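Local atomic coordinates of 2-oxo-1,2-dihydroquinoline 8-monooxygenase, oxygenase component (Pseudomonas putida, PDB entry 1Z02), a protein that catalyses the hydroxylation of 2-oxo-1,2-dihydroquinoline at carbon 8, using a Rieske [2Fe-2S] cluster and a mononuclear iron site. Residues 64-69 against 150-155; 76-81 against 112-117; 83-88 against 134-139. One frame throughout, in Å; residues are numbered along the deposited sequence.

Contact 1. Residues 64-69 against 150-155; sequences CGVPIV and VFVRED
Val152 meets Ile68 and Val66 with different methyls. Its CG2 lies 3.9 Å from CD1 of Ile68, the closest approach between the segments, and its CG1 lies 4.1 Å from CB of Val66. With chi1 at -171°, CG1 of Val152 stands anti to the backbone N and CG2 beside it, which splits the isopropyl group between the two neighbours. Val66 and Val152 slide past one another in opposite directions, whereas the Ile68 side chain slants across that of Val152. Around these two tighter pairs the fit is wider. Ile68 is extended at its end (chi2 170°), and the same CD1 comes within 4.4 Å of CG1 of Val150, so one methyl bridges two residues of strand 147-152. Cys64, in the turn before strand 66-73, touches through its CB, 4.3 Å from Val152 CG1. The solvent side belongs to the partly exposed Val66; past the buried Arg153, segment 150-155 reaches the partly exposed Glu154 and the exposed Asp155. The short strand axes pass 10.0 Å apart at 153°, nearly antiparallel, but they belong to two separate three-stranded antiparallel sheets of the Rieske domain, which meet here through side chains. Tyr45 of strand 43-49 touches both Cys64 and Val152, while Ile63 of strand 58-63 also packs on Val152. The charged ends of Arg153 and Asp155 find partners elsewhere: Arg153 pairs with Asp159 and the backbone oxygen of Thr138, and Asp155 OD2 binds Lys81 and the hydroxyl of Thr137. What joins the two segments directly is therefore wholly apolar and non-directional, a matter of aliphatic groups fitting together, with Arg153 and Asp155 satisfied outside it.

Contact 2. Residues 76-81 against 112-117; sequences KVFALK and FDLETG
Phe78 lays one face of its ring over CB of Leu114, which stands 4.2 Å from the centroid of the Phe78 ring and 26° off its normal, a CH-pi contact. The two side chains cross at about a right angle. Chi1 of Phe78 is -64°, which sets CG beside the backbone N and against Leu114 CB. The carbonyl of Leu114 is part of the same contact, its O lying 3.5 Å from CD2 of Phe78. Leu80, two residues on and on the same side of the strand, divides its methyls: CD1 reaches CD2 of Leu114 at 3.9 Å, while CD2 lies 4.1 Å from CB of Phe112 and also borders CA of Gly117. Between the two backbones sits a water that donates to Ala79 O at 2.8 Å and to Leu114 O at 2.9 Å, joining strand to turn without a direct bond. The turn is fixed internally by an Asx motif, in which OD2 of Asp113 accepts from Thr116 N, the donor approaching 39° out of the carboxylate plane. Thr116 OG1 is a second donor to the same oxygen, on its anti lone pair. A backbone bond from Gly117 N to Asp113 O closes the same turn. At the outer rim Lys76 NZ and Glu115 OE2 are 4.4 Å apart, opposite charges too distant for a salt bridge. Strand 76-81 pairs with strand 66-73 on one side and with residues 137-139 by backbone bonds, and 112-117 carries the end of strand 110-113 into the turn before strand 119-122. Phe112 rests on Leu85 of the cluster loop and on Leu119 of strand 119-122, while Leu114 packs on Arg71 and Val73 of strand 66-73.

Contact 3. Residues 83-88 against 134-139; sequences QCLHRG and TGVTTY. With FES (Fe2/s2 (inorganic) cluster), chain H.
Leu85 sits between two ligands of the [2Fe-2S] cluster, yet its own side chain packs on 134-136. It is the middle residue of the Rieske Cys-X-His motif, Cys84-Leu85-His86, whose two ends bind the cluster. Leu85 and Thr134 meet tip to tip through CD1 and CG2, while Leu85 CD2 borders Gly135 O and CG1 of Val136, the last at a doubtfully short distance. On the cluster side, Cys84 SG holds the iron FE2 at 2.4 Å and His86 ND1 holds the iron FE1 at 2.4 Å; Cys105 is the second protein ligand of FE2 and His108 that of FE1. Cys84 SG also accepts from His86 N at 3.5 Å, with an N-H...S angle of 153°. An alanine in place of Cys84 would probably leave FE2 with Cys105 as its remaining protein ligand and His86 N without its sulfur acceptor, destabilising the cluster. The loop faces a neighbouring subunit: His86 NE2 is hydrogen-bonded to Asp391 OD1 and Arg87 NH1 forms a salt bridge with Glu214, both of that subunit. Within the loop, CG of Arg87 sits 3.6 Å above the centre of the His86 ring.

Overall arrangement
All three contacts lie in the Rieske domain, on the same side of the chain's centre, their centres 11 to 12 Å apart. Along the chain the segments run 64-69, 76-81, 83-88, 112-117, 134-139 and 150-155: contact 1 encloses the others, while contacts 2 and 3 interleave. Contacts 1 and 2 share a sheet through the adjacent strands 66-73 and 76-81, joined by Val69 N to Leu80 O. Residues 134-139 run alongside contact 2, with backbone bonds from Tyr139 N to Ala79 O and from Val136 N to Gly117 O. The series thus leads from where two sheets pack, through strand 76-81, to the cluster loop at the subunit interface.

Contact 1. Residues 64-69 against 150-155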
# COMPACT_ATOMS: atom_id res chain seq x y z
N CYS A 64 18.95 3.07 -9.40
CA CYS A 64 19.57 3.38 -8.11
C CYS A 64 18.82 4.51 -7.40
O CYS A 64 19.43 5.32 -6.71
CB CYS A 64 21.04 3.76 -8.26
SG CYS A 64 22.12 2.34 -8.67
N GLY A 65 17.51 4.54 -7.59
CA GLY A 65 16.68 5.57 -6.98
C GLY A 65 16.75 6.93 -7.67
O GLY A 65 16.00 7.85 -7.33
N VAL A 66 17.63 7.05 -8.66
CA VAL A 66 17.80 8.30 -9.40
C VAL A 66 16.93 8.38 -10.64
O VAL A 66 17.02 7.54 -11.54
CB VAL A 66 19.27 8.48 -9.86
CG1 VAL A 66 19.43 9.81 -10.56
CG2 VAL A 66 20.21 8.38 -8.67
N PRO A 67 16.03 9.37 -10.70
CA PRO A 67 15.15 9.56 -11.85
C PRO A 67 15.97 10.13 -13.01
O PRO A 67 16.66 11.15 -12.87
CB PRO A 67 14.09 10.52 -11.32
CG PRO A 67 14.83 11.31 -10.30
CD PRO A 67 15.70 10.31 -9.61
N ILE A 68 15.89 9.48 -14.16
CA ILE A 68 16.66 9.88 -15.34
C ILE A 68 15.77 10.01 -16.58
O ILE A 68 14.91 9.17 -16.83
CB ILE A 68 17.76 8.84 -15.64
CG1 ILE A 68 18.71 8.73 -14.44
CG2 ILE A 68 18.53 9.23 -16.89
CD1 ILE A 68 19.71 7.57 -14.52
N VAL A 69 16.00 11.05 -17.37
CA VAL A 69 15.25 11.26 -18.59
C VAL A 69 16.24 11.26 -19.76
O VAL A 69 17.32 11.86 -19.68
CB VAL A 69 14.47 12.59 -18.55
CG1 VAL A 69 15.42 13.75 -18.31
CG2 VAL A 69 13.67 12.78 -19.84
N VAL A 150 23.98 3.99 -19.43
CA VAL A 150 24.07 5.28 -18.77
C VAL A 150 24.90 5.12 -17.52
O VAL A 150 24.81 4.10 -16.83
CB VAL A 150 22.66 5.82 -18.37
CG1 VAL A 150 22.80 7.14 -17.66
CG2 VAL A 150 21.80 5.99 -19.59
N PHE A 151 25.74 6.11 -17.24
CA PHE A 151 26.58 6.09 -16.05
C PHE A 151 25.81 6.82 -14.95
O PHE A 151 25.81 8.06 -14.89
CB PHE A 151 27.91 6.80 -16.31
CG PHE A 151 28.89 6.69 -15.18
CD1 PHE A 151 29.51 5.47 -14.90
CD2 PHE A 151 29.18 7.78 -14.37
CE1 PHE A 151 30.39 5.35 -13.83
CE2 PHE A 151 30.07 7.67 -13.30
CZ PHE A 151 30.67 6.44 -13.03
N VAL A 152 25.13 6.05 -14.09
CA VAL A 152 24.35 6.61 -13.00
C VAL A 152 25.29 7.00 -11.87
O VAL A 152 25.88 6.15 -11.21
CB VAL A 152 23.31 5.58 -12.49
CG1 VAL A 152 22.34 6.25 -11.51
CG2 VAL A 152 22.55 5.00 -13.68
N ARG A 153 25.42 8.31 -11.65
CA ARG A 153 26.34 8.82 -10.64
C ARG A 153 25.72 9.80 -9.66
O ARG A 153 24.62 10.32 -9.89
CB ARG A 153 27.51 9.51 -11.34
CG ARG A 153 27.05 10.61 -12.29
CD ARG A 153 28.18 11.49 -12.77
NE ARG A 153 27.72 12.48 -13.74
CZ ARG A 153 28.52 13.35 -14.35
NH1 ARG A 153 28.02 14.22 -15.22
NH2 ARG A 153 29.82 13.36 -14.08
N GLU A 154 26.43 10.05 -8.56
CA GLU A 154 25.98 11.00 -7.56
C GLU A 154 26.18 12.38 -8.18
O GLU A 154 27.02 12.55 -9.07
CB GLU A 154 26.83 10.90 -6.29
CG GLU A 154 27.03 9.50 -5.75
CD GLU A 154 27.98 9.48 -4.58
OE1 GLU A 154 27.54 9.75 -3.44
OE2 GLU A 154 29.18 9.21 -4.79
N ASP A 155 25.43 13.36 -7.69
CA ASP A 155 25.51 14.73 -8.21
C ASP A 155 26.91 15.31 -8.26
O ASP A 155 27.24 16.09 -9.16
CB ASP A 155 24.63 15.65 -7.36
CG ASP A 155 23.15 15.35 -7.50
OD1 ASP A 155 22.36 15.91 -6.73
OD2 ASP A 155 22.77 14.57 -8.39

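Contact 2. Residues 76-81 against 112-117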
# COMPACT_ATOMS: atom_id res chain seq x y z
N LYS A 76 22.22 11.25 -31.51
CA LYS A 76 22.88 11.11 -30.22
C LYS A 76 21.91 11.16 -29.03
O LYS A 76 21.01 12.00 -28.99
CB LYS A 76 23.96 12.18 -30.07
CG LYS A 76 24.85 11.98 -28.86
CD LYS A 76 25.92 13.05 -28.76
CE LYS A 76 26.79 12.85 -27.52
NZ LYS A 76 27.81 13.93 -27.37
N VAL A 77 22.12 10.27 -28.07
CA VAL A 77 21.28 10.21 -26.87
C VAL A 77 21.90 10.94 -25.68
O VAL A 77 23.09 10.79 -25.40
CB VAL A 77 21.03 8.74 -26.43
CG1 VAL A 77 20.16 8.70 -25.19
CG2 VAL A 77 20.36 7.98 -27.54
N PHE A 78 21.08 11.73 -24.99
CA PHE A 78 21.54 12.47 -23.82
C PHE A 78 20.72 12.04 -22.61
O PHE A 78 19.56 11.66 -22.74
CB PHE A 78 21.38 13.98 -24.03
CG PHE A 78 22.23 14.53 -25.14
CD1 PHE A 78 21.83 14.42 -26.46
CD2 PHE A 78 23.46 15.11 -24.85
CE1 PHE A 78 22.64 14.89 -27.49
CE2 PHE A 78 24.29 15.57 -25.88
CZ PHE A 78 23.87 15.46 -27.20
N ALA A 79 21.33 12.11 -21.43
CA ALA A 79 20.62 11.73 -20.21
C ALA A 79 20.82 12.81 -19.14
O ALA A 79 21.94 13.28 -18.94
CB ALA A 79 21.14 10.39 -19.71
N LEU A 80 19.73 13.19 -18.47
CA LEU A 80 19.73 14.19 -17.40
C LEU A 80 18.86 13.65 -16.27
O LEU A 80 18.17 12.63 -16.43
CB LEU A 80 19.14 15.52 -17.89
CG LEU A 80 19.87 16.37 -18.93
CD1 LEU A 80 19.84 15.66 -20.27
CD2 LEU A 80 19.18 17.73 -19.05
N LYS A 81 18.88 14.33 -15.13
CA LYS A 81 18.06 13.89 -14.01
C LYS A 81 16.63 14.29 -14.31
O LYS A 81 16.36 15.45 -14.63
CB LYS A 81 18.51 14.52 -12.70
CG LYS A 81 17.73 14.00 -11.51
CD LYS A 81 18.14 14.73 -10.23
CE LYS A 81 19.56 14.38 -9.79
NZ LYS A 81 19.90 15.03 -8.49
N PHE A 112 16.64 23.21 -19.80
CA PHE A 112 17.99 22.76 -19.55
C PHE A 112 18.75 22.31 -20.79
O PHE A 112 18.17 21.78 -21.73
CB PHE A 112 17.98 21.62 -18.52
CG PHE A 112 17.13 21.91 -17.32
CD1 PHE A 112 15.79 21.57 -17.31
CD2 PHE A 112 17.66 22.59 -16.23
CE1 PHE A 112 14.97 21.90 -16.22
CE2 PHE A 112 16.86 22.93 -15.14
CZ PHE A 112 15.51 22.58 -15.14
N ASP A 113 20.06 22.55 -20.77
CA ASP A 113 20.93 22.17 -21.87
C ASP A 113 21.20 20.67 -21.79
O ASP A 113 21.63 20.17 -20.76
CB ASP A 113 22.24 22.94 -21.78
CG ASP A 113 23.13 22.68 -22.96
OD1 ASP A 113 22.70 22.80 -24.08
OD2 ASP A 113 24.29 22.34 -22.80
N LEU A 114 20.93 19.96 -22.88
CA LEU A 114 21.13 18.52 -22.91
C LEU A 114 22.55 18.08 -22.59
O LEU A 114 22.75 17.03 -21.99
CB LEU A 114 20.74 17.97 -24.28
CG LEU A 114 19.25 17.99 -24.62
CD1 LEU A 114 19.05 17.52 -26.05
CD2 LEU A 114 18.48 17.10 -23.65
N GLU A 115 23.52 18.88 -22.99
CA GLU A 115 24.92 18.54 -22.77
C GLU A 115 25.45 18.77 -21.36
O GLU A 115 26.06 17.90 -20.77
CB GLU A 115 25.81 19.32 -23.73
CG GLU A 115 27.27 19.02 -23.53
CD GLU A 115 27.79 18.11 -24.60
OE1 GLU A 115 27.74 18.52 -25.77
OE2 GLU A 115 28.22 16.99 -24.28
N THR A 116 25.23 19.98 -20.85
CA THR A 116 25.75 20.35 -19.55
C THR A 116 24.73 20.31 -18.44
O THR A 116 25.10 20.31 -17.27
CB THR A 116 26.34 21.78 -19.60
OG1 THR A 116 25.30 22.74 -19.86
CG2 THR A 116 27.39 21.87 -20.70
N GLY A 117 23.45 20.33 -18.81
CA GLY A 117 22.39 20.30 -17.83
C GLY A 117 22.07 21.67 -17.25
O GLY A 117 21.14 21.81 -16.46
O HOH W 1 23.63 14.64 -20.70

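Contact 3. Residues 83-88 against 134-139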
# COMPACT_ATOMS: atom_id res chain seq x y z
N GLN A 83 14.08 15.50 -13.05
CA GLN A 83 13.54 16.30 -11.94
C GLN A 83 13.81 17.78 -12.15
O GLN A 83 14.95 18.23 -12.12
CB GLN A 83 14.19 15.88 -10.61
CG GLN A 83 13.69 16.68 -9.40
CD GLN A 83 14.57 16.49 -8.18
OE1 GLN A 83 15.73 16.92 -8.16
NE2 GLN A 83 14.03 15.84 -7.15
N CYS A 84 12.75 18.55 -12.37
CA CYS A 84 12.88 19.98 -12.58
C CYS A 84 13.28 20.63 -11.27
O CYS A 84 12.73 20.28 -10.22
CB CYS A 84 11.55 20.56 -13.06
SG CYS A 84 11.66 22.34 -13.41
N LEU A 85 14.25 21.56 -11.33
CA LEU A 85 14.77 22.28 -10.17
C LEU A 85 13.75 23.20 -9.56
O LEU A 85 13.85 23.56 -8.39
CB LEU A 85 15.91 23.22 -10.54
CG LEU A 85 16.97 22.87 -11.54
CD1 LEU A 85 17.97 24.01 -11.71
CD2 LEU A 85 17.61 21.65 -11.06
N HIS A 86 12.80 23.65 -10.38
CA HIS A 86 11.80 24.56 -9.88
C HIS A 86 10.95 23.89 -8.82
O HIS A 86 11.14 24.15 -7.63
CB HIS A 86 10.90 25.08 -11.00
CG HIS A 86 10.01 26.20 -10.56
ND1 HIS A 86 8.78 26.45 -11.14
CD2 HIS A 86 10.16 27.13 -9.59
CE1 HIS A 86 8.22 27.48 -10.54
NE2 HIS A 86 9.03 27.92 -9.60
N ARG A 87 10.03 23.04 -9.24
CA ARG A 87 9.14 22.37 -8.30
C ARG A 87 9.08 20.84 -8.38
O ARG A 87 8.05 20.24 -8.07
CB ARG A 87 7.75 23.00 -8.38
CG ARG A 87 7.81 24.51 -8.17
CD ARG A 87 6.46 25.13 -7.88
NE ARG A 87 5.92 24.65 -6.61
CZ ARG A 87 4.90 25.21 -5.98
NH1 ARG A 87 4.47 24.70 -4.84
NH2 ARG A 87 4.31 26.28 -6.49
N GLY A 88 10.19 20.24 -8.79
CA GLY A 88 10.33 18.79 -8.81
C GLY A 88 9.54 17.89 -9.73
O GLY A 88 9.47 16.68 -9.49
N THR A 134 22.57 27.59 -12.02
CA THR A 134 22.46 26.19 -11.64
C THR A 134 21.96 25.34 -12.81
O THR A 134 21.81 25.82 -13.94
CB THR A 134 21.50 26.03 -10.41
OG1 THR A 134 21.47 24.66 -9.99
CG2 THR A 134 20.09 26.49 -10.76
N GLY A 135 21.71 24.06 -12.55
CA GLY A 135 21.23 23.16 -13.58
C GLY A 135 20.98 21.79 -12.99
O GLY A 135 21.12 21.59 -11.78
N VAL A 136 20.60 20.84 -13.84
CA VAL A 136 20.36 19.47 -13.38
C VAL A 136 21.55 18.58 -13.70
O VAL A 136 22.36 18.89 -14.57
CB VAL A 136 19.10 18.86 -14.02
CG1 VAL A 136 17.86 19.60 -13.55
CG2 VAL A 136 19.20 18.91 -15.54
N THR A 137 21.65 17.47 -12.98
CA THR A 137 22.75 16.53 -13.18
C THR A 137 22.72 15.90 -14.57
O THR A 137 21.65 15.63 -15.13
CB THR A 137 22.69 15.39 -12.13
OG1 THR A 137 22.60 15.96 -10.81
CG2 THR A 137 23.95 14.52 -12.21
N THR A 138 23.91 15.66 -15.13
CA THR A 138 24.01 15.00 -16.43
C THR A 138 24.55 13.60 -16.20
O THR A 138 25.33 13.38 -15.27
CB THR A 138 25.01 15.72 -17.39
OG1 THR A 138 26.32 15.66 -16.84
CG2 THR A 138 24.60 17.16 -17.61
N TYR A 139 24.15 12.65 -17.03
CA TYR A 139 24.63 11.29 -16.90
C TYR A 139 25.26 10.84 -18.22
O TYR A 139 24.61 10.83 -19.26
CB TYR A 139 23.49 10.35 -16.51
CG TYR A 139 22.83 10.77 -15.22
CD1 TYR A 139 21.67 11.55 -15.23
CD2 TYR A 139 23.41 10.48 -13.99
CE1 TYR A 139 21.12 12.02 -14.04
CE2 TYR A 139 22.87 10.95 -12.80
CZ TYR A 139 21.73 11.72 -12.84
OH TYR A 139 21.19 12.19 -11.66
FE1 FES H . 8.06 24.88 -12.77
FE2 FES H . 9.29 22.78 -13.79
S1 FES H . 9.28 24.79 -14.57
S2 FES H . 7.99 22.76 -12.01